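Local coordinates for protein mannitol dehydrogenase (Pseudomonas fluorescens, PDB 1LJ8) that binds NAD and probably catalyses the reversible, NAD-dependent oxidation of mannitol to fructose, at residues A[1-6]-A[77-82]; A[13-18]-A[96-101]. One frame throughout, in Å; residues are numbered along the deposited sequence.

Contact 1: A[1-6]-A[77-82]; sequences MKLNKQ and AGQDYL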
loop_
_atom_site.group_PDB
_atom_site.type_symbol
_atom_site.label_atom_id
_atom_site.label_comp_id
_atom_site.label_asym_id
_atom_site.label_seq_id
_atom_site.Cartn_x
_atom_site.Cartn_y
_atom_site.Cartn_z
HETATM N N MSE A 1 -16.489 22.785 14.114
HETATM C CA MSE A 1 -17.134 21.770 15.011
HETATM C C MSE A 1 -16.328 20.462 15.112
HETATM O O MSE A 1 -16.083 19.807 14.084
HETATM C CB MSE A 1 -18.527 21.416 14.513
HETATM C CG MSE A 1 -19.275 20.474 15.467
HETATM SE SE MSE A 1 -19.831 21.427 17.167
HETATM C CE MSE A 1 -21.090 22.664 16.326
ATOM N N LYS A 2 -15.983 20.053 16.340
ATOM C CA LYS A 2 -15.229 18.801 16.556
ATOM C C LYS A 2 -16.056 17.575 16.171
ATOM O O LYS A 2 -17.222 17.444 16.563
ATOM C CB LYS A 2 -14.793 18.675 18.029
ATOM C CG LYS A 2 -14.188 17.303 18.436
ATOM C CD LYS A 2 -12.872 16.995 17.689
ATOM C CE LYS A 2 -12.107 15.807 18.310
ATOM N NZ LYS A 2 -10.831 15.505 17.543
ATOM N N LEU A 3 -15.462 16.700 15.357
ATOM C CA LEU A 3 -16.160 15.477 14.989
ATOM C C LEU A 3 -16.183 14.489 16.155
ATOM O O LEU A 3 -15.133 14.080 16.676
ATOM C CB LEU A 3 -15.475 14.797 13.768
ATOM C CG LEU A 3 -16.104 13.419 13.440
ATOM C CD1 LEU A 3 -17.625 13.538 13.146
ATOM C CD2 LEU A 3 -15.356 12.799 12.177
ATOM N N ASN A 4 -17.401 14.133 16.577
ATOM C CA ASN A 4 -17.622 13.116 17.580
ATOM C C ASN A 4 -19.107 12.728 17.583
ATOM O O ASN A 4 -19.935 13.306 16.851
ATOM C CB ASN A 4 -17.117 13.535 18.968
ATOM C CG ASN A 4 -17.816 14.764 19.512
ATOM O OD1 ASN A 4 -18.992 14.987 19.284
ATOM N ND2 ASN A 4 -17.057 15.580 20.233
ATOM N N LYS A 5 -19.467 11.735 18.359
ATOM C CA LYS A 5 -20.874 11.334 18.334
ATOM C C LYS A 5 -21.788 12.411 18.840
ATOM O O LYS A 5 -22.920 12.563 18.360
ATOM C CB LYS A 5 -21.072 10.057 19.129
ATOM C CG LYS A 5 -20.590 8.842 18.341
ATOM C CD LYS A 5 -20.614 7.596 19.205
ATOM C CE LYS A 5 -22.044 7.141 19.438
ATOM N NZ LYS A 5 -22.070 5.940 20.340
ATOM N N GLN A 6 -21.305 13.167 19.818
ATOM C CA GLN A 6 -22.107 14.231 20.395
ATOM C C GLN A 6 -22.466 15.292 19.372
ATOM O O GLN A 6 -23.588 15.803 19.386
ATOM C CB GLN A 6 -21.367 14.875 21.568
ATOM C CG GLN A 6 -22.271 15.610 22.543
ATOM C CD GLN A 6 -23.367 14.716 23.177
ATOM O OE1 GLN A 6 -23.161 13.519 23.461
ATOM N NE2 GLN A 6 -24.555 15.311 23.385
ATOM N N ALA A 77 -10.090 7.553 18.887
ATOM C CA ALA A 77 -10.850 7.375 20.136
ATOM C C ALA A 77 -11.433 8.699 20.600
ATOM O O ALA A 77 -12.526 8.725 21.166
ATOM C CB ALA A 77 -9.976 6.784 21.223
ATOM N N GLY A 78 -10.719 9.798 20.354
ATOM C CA GLY A 78 -11.243 11.098 20.765
ATOM C C GLY A 78 -12.432 11.544 19.921
ATOM O O GLY A 78 -13.084 12.560 20.205
ATOM N N GLN A 79 -12.741 10.774 18.879
ATOM C CA GLN A 79 -13.869 11.069 17.988
ATOM C C GLN A 79 -14.896 9.902 18.008
ATOM O O GLN A 79 -15.766 9.811 17.130
ATOM C CB GLN A 79 -13.365 11.321 16.540
ATOM C CG GLN A 79 -12.510 12.561 16.550
ATOM C CD GLN A 79 -11.903 12.993 15.216
ATOM O OE1 GLN A 79 -11.302 14.054 15.165
ATOM N NE2 GLN A 79 -12.046 12.177 14.148
ATOM N N ASP A 80 -14.800 9.041 19.024
ATOM C CA ASP A 80 -15.713 7.899 19.177
ATOM C C ASP A 80 -15.556 6.973 17.957
ATOM O O ASP A 80 -16.484 6.280 17.540
ATOM C CB ASP A 80 -17.165 8.396 19.298
ATOM C CG ASP A 80 -17.380 9.301 20.500
ATOM O OD1 ASP A 80 -16.991 8.880 21.626
ATOM O OD2 ASP A 80 -17.917 10.431 20.310
ATOM N N TYR A 81 -14.349 6.974 17.419
ATOM C CA TYR A 81 -13.952 6.173 16.260
ATOM C C TYR A 81 -14.568 6.601 14.931
ATOM O O TYR A 81 -14.388 5.942 13.901
ATOM C CB TYR A 81 -14.119 4.668 16.531
ATOM C CG TYR A 81 -13.006 4.186 17.444
ATOM C CD1 TYR A 81 -13.183 4.134 18.824
ATOM C CD2 TYR A 81 -11.722 3.920 16.934
ATOM C CE1 TYR A 81 -12.081 3.854 19.686
ATOM C CE2 TYR A 81 -10.644 3.631 17.785
ATOM C CZ TYR A 81 -10.835 3.613 19.160
ATOM O OH TYR A 81 -9.738 3.407 20.002
ATOM N N LEU A 82 -15.194 7.776 14.932
ATOM C CA LEU A 82 -15.715 8.346 13.676
ATOM C C LEU A 82 -14.557 9.134 12.977
ATOM O O LEU A 82 -13.661 9.635 13.641
ATOM C CB LEU A 82 -16.857 9.349 13.968
ATOM C CG LEU A 82 -18.114 8.786 14.647
ATOM C CD1 LEU A 82 -19.081 9.929 15.022
ATOM C CD2 LEU A 82 -18.790 7.794 13.729
HETATM O O HOH W 1 -14.149 14.907 21.172
HETATM O O HOH W 2 -19.179 12.209 21.705
#

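Contact 2: A[13-18]-A[96-101]; sequences PEVKLP and VRVIGS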
loop_
_atom_site.group_PDB
_atom_site.type_symbol
_atom_site.label_atom_id
_atom_site.label_comp_id
_atom_site.label_asym_id
_atom_site.label_seq_id
_atom_site.Cartn_x
_atom_site.Cartn_y
_atom_site.Cartn_z
ATOM N N PRO A 13 -24.523 21.067 6.507
ATOM C CA PRO A 13 -25.553 20.342 5.754
ATOM C C PRO A 13 -25.075 19.360 4.692
ATOM O O PRO A 13 -25.668 18.301 4.513
ATOM C CB PRO A 13 -26.374 21.471 5.109
ATOM C CG PRO A 13 -26.193 22.597 6.020
ATOM C CD PRO A 13 -24.738 22.522 6.414
ATOM N N GLU A 14 -24.009 19.719 3.989
ATOM C CA GLU A 14 -23.504 18.879 2.911
ATOM C C GLU A 14 -22.792 17.632 3.402
ATOM O O GLU A 14 -22.509 16.744 2.617
ATOM C CB GLU A 14 -22.538 19.678 2.008
ATOM C CG GLU A 14 -21.151 20.059 2.637
ATOM C CD GLU A 14 -21.155 21.388 3.417
ATOM O OE1 GLU A 14 -22.243 21.900 3.781
ATOM O OE2 GLU A 14 -20.043 21.924 3.704
ATOM N N VAL A 15 -22.486 17.578 4.692
ATOM C CA VAL A 15 -21.748 16.447 5.240
ATOM C C VAL A 15 -22.652 15.217 5.368
ATOM O O VAL A 15 -23.651 15.259 6.091
ATOM C CB VAL A 15 -21.145 16.811 6.621
ATOM C CG1 VAL A 15 -20.387 15.598 7.189
ATOM C CG2 VAL A 15 -20.186 17.980 6.471
ATOM N N LYS A 16 -22.295 14.127 4.680
ATOM C CA LYS A 16 -23.069 12.885 4.723
ATOM C C LYS A 16 -22.755 12.132 6.013
ATOM O O LYS A 16 -21.594 12.086 6.474
ATOM C CB LYS A 16 -22.729 12.023 3.508
ATOM C CG LYS A 16 -22.679 12.810 2.194
ATOM C CD LYS A 16 -24.023 13.006 1.525
ATOM C CE LYS A 16 -23.816 13.489 0.040
ATOM N NZ LYS A 16 -23.122 12.514 -0.960
ATOM N N LEU A 17 -23.805 11.594 6.629
ATOM C CA LEU A 17 -23.685 10.876 7.902
ATOM C C LEU A 17 -24.095 9.417 7.780
ATOM O O LEU A 17 -24.878 9.053 6.891
ATOM C CB LEU A 17 -24.620 11.517 8.941
ATOM C CG LEU A 17 -24.561 13.042 9.106
ATOM C CD1 LEU A 17 -25.651 13.439 10.090
ATOM C CD2 LEU A 17 -23.157 13.512 9.576
ATOM N N PRO A 18 -23.570 8.568 8.656
ATOM C CA PRO A 18 -23.930 7.147 8.634
ATOM C C PRO A 18 -25.453 7.115 8.770
ATOM O O PRO A 18 -26.036 7.924 9.530
ATOM C CB PRO A 18 -23.290 6.620 9.904
ATOM C CG PRO A 18 -22.035 7.424 10.009
ATOM C CD PRO A 18 -22.490 8.827 9.629
ATOM N N VAL A 96 -18.171 14.670 1.128
ATOM C CA VAL A 96 -17.508 14.729 2.430
ATOM C C VAL A 96 -18.469 13.893 3.261
ATOM O O VAL A 96 -19.663 14.200 3.364
ATOM C CB VAL A 96 -17.456 16.150 2.998
ATOM C CG1 VAL A 96 -16.674 16.131 4.332
ATOM C CG2 VAL A 96 -16.808 17.059 2.012
ATOM N N ARG A 97 -17.943 12.837 3.869
ATOM C CA ARG A 97 -18.781 11.882 4.560
ATOM C C ARG A 97 -18.144 11.391 5.845
ATOM O O ARG A 97 -16.951 11.111 5.866
ATOM C CB ARG A 97 -18.971 10.679 3.625
ATOM C CG ARG A 97 -19.625 9.459 4.262
ATOM C CD ARG A 97 -19.766 8.311 3.212
ATOM N NE ARG A 97 -20.751 8.664 2.176
ATOM C CZ ARG A 97 -22.071 8.682 2.371
ATOM N NH1 ARG A 97 -22.610 8.364 3.553
ATOM N NH2 ARG A 97 -22.877 9.098 1.384
ATOM N N VAL A 98 -18.943 11.308 6.905
ATOM C CA VAL A 98 -18.461 10.754 8.156
ATOM C C VAL A 98 -18.620 9.217 8.075
ATOM O O VAL A 98 -19.702 8.713 7.761
ATOM C CB VAL A 98 -19.268 11.304 9.352
ATOM C CG1 VAL A 98 -18.881 10.506 10.605
ATOM C CG2 VAL A 98 -18.913 12.805 9.538
ATOM N N ILE A 99 -17.542 8.476 8.356
ATOM C CA ILE A 99 -17.527 7.018 8.264
ATOM C C ILE A 99 -17.666 6.435 9.665
ATOM O O ILE A 99 -16.930 6.855 10.573
ATOM C CB ILE A 99 -16.184 6.532 7.647
ATOM C CG1 ILE A 99 -16.040 7.118 6.220
ATOM C CG2 ILE A 99 -16.133 4.989 7.637
ATOM C CD1 ILE A 99 -17.095 6.536 5.180
ATOM N N GLY A 100 -18.582 5.469 9.830
ATOM C CA GLY A 100 -18.786 4.871 11.143
ATOM C C GLY A 100 -18.528 3.379 11.231
ATOM O O GLY A 100 -18.883 2.748 12.235
ATOM N N SER A 101 -17.871 2.812 10.214
ATOM C CA SER A 101 -17.633 1.359 10.206
ATOM C C SER A 101 -16.494 0.826 11.076
ATOM O O SER A 101 -16.360 -0.384 11.219
ATOM C CB SER A 101 -17.436 0.922 8.755
ATOM O OG SER A 101 -16.374 1.685 8.209
HETATM O O HOH W 3 -20.783 15.976 0.516
HETATM O O HOH W 4 -25.285 8.985 4.281
#

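Contact 1: A[1-6]-A[77-82]
Two N-H donors grip the carboxamide oxygen OE1 of Gln79: Lys2, whose NZ lies 2.8 Å from OE1 in the carbonyl plane and on a lone pair, and the backbone N-H of Ala253. Gln79 stands in the Schellman motif that ends helix 69-77, where Asp80, at positive phi, is the C-prime residue, and a type I' turn from Gln79 to Leu82 then leads into strand 83-87 of the Rossmann domain. The other end of the amide is equally occupied, since NE2 of Gln79 donates to Leu82 O at 3.1 Å and to Asp252 OD1; four bonds hold the carboxamide in one orientation. Lys2 reaches OE1 by bending at chi2 (64°) and crosses the glutamine at about a right angle. The nearby carbonyl Leu3 O is buried with no partner in the model, and Gln79 CG sits 3.0 Å from this Leu3 O. Beside these polar groups Leu3 CD2 meets Leu82 CB at 4.2 Å, the two leucines also crossing steeply. Asp80 OD2 accepts Lys5 N at 2.8 Å through its anti lone pair, a nearly straight bond (166°), while CG and CD of Lys5 pass obliquely over Asp80 CB. A water ties the same Asp80 OD2, at 2.6 Å, to Gln6 N.

Contact 2: A[13-18]-A[96-101]
Residues 13-18 run alongside the start of strand 96-107 in the same direction, 16° apart, and join it through a single parallel beta bridge between Lys16 and Arg97. Lys16 N donates to Val96 O at 2.9 Å and Val98 N to Lys16 O at 2.8 Å, both bonds almost straight. The N-terminal arm thereby adds a short pairing to the Rossmann sheet, on the flank away from strand 83-87, which binds Arg97 and Ile99. On one face of the strand Arg97, its CG anti to the backbone N and its chain bent at chi3, brings the guanidinium back over Lys16, whose CB rests on one face, toward the rim, 3.6 Å from Arg97 CZ. At the guanidinium edge, in plane, a water 2.8 Å from Arg97 NH1 carries the link on to Leu17 O. On the opposite face Val15 CG1 touches Val98 CG2 at 3.9 Å, and Pro18 CD packs obliquely on Val98 CB at 4.1 Å. Glu95 pairs with Lys16 NZ through OE1 and with Arg97 NE through OE2. An alanine at Arg97 would remove the guanidinium, its Glu95 salt bridge and the water link, and would probably leave Lys16 CB less covered and the bridge less firmly held. Lys16 NZ and Arg97 NH2, like charges, stand only 4.2 Å apart; the shared carboxylate probably offsets part of their repulsion.

How the contacts relate
Contacts 1 and 2 show how an N-terminal arm can be stitched onto a Rossmann domain before its first strand, 27-32, begins. Their segments interleave along the chain, 1-6 and 13-18 coming first and 77-82 and 96-101 later. Residues 1-6 lie against the turn that follows helix 69-77, and residues 13-18 against strand 96-107, with Leu3 already touching the strand. The centres lie 12 Å apart, and packing joins the two: Leu3 CD1 on Val98 CG2 at 3.9 Å, and Leu82 CD2 against the backbone carbonyl Ile99 O at 3.8 Å. Both sit peripherally; the side chain of Ile99, in contact 2, is about 11 Å from those of Thr233 and Gly36, both NAD-binding residues.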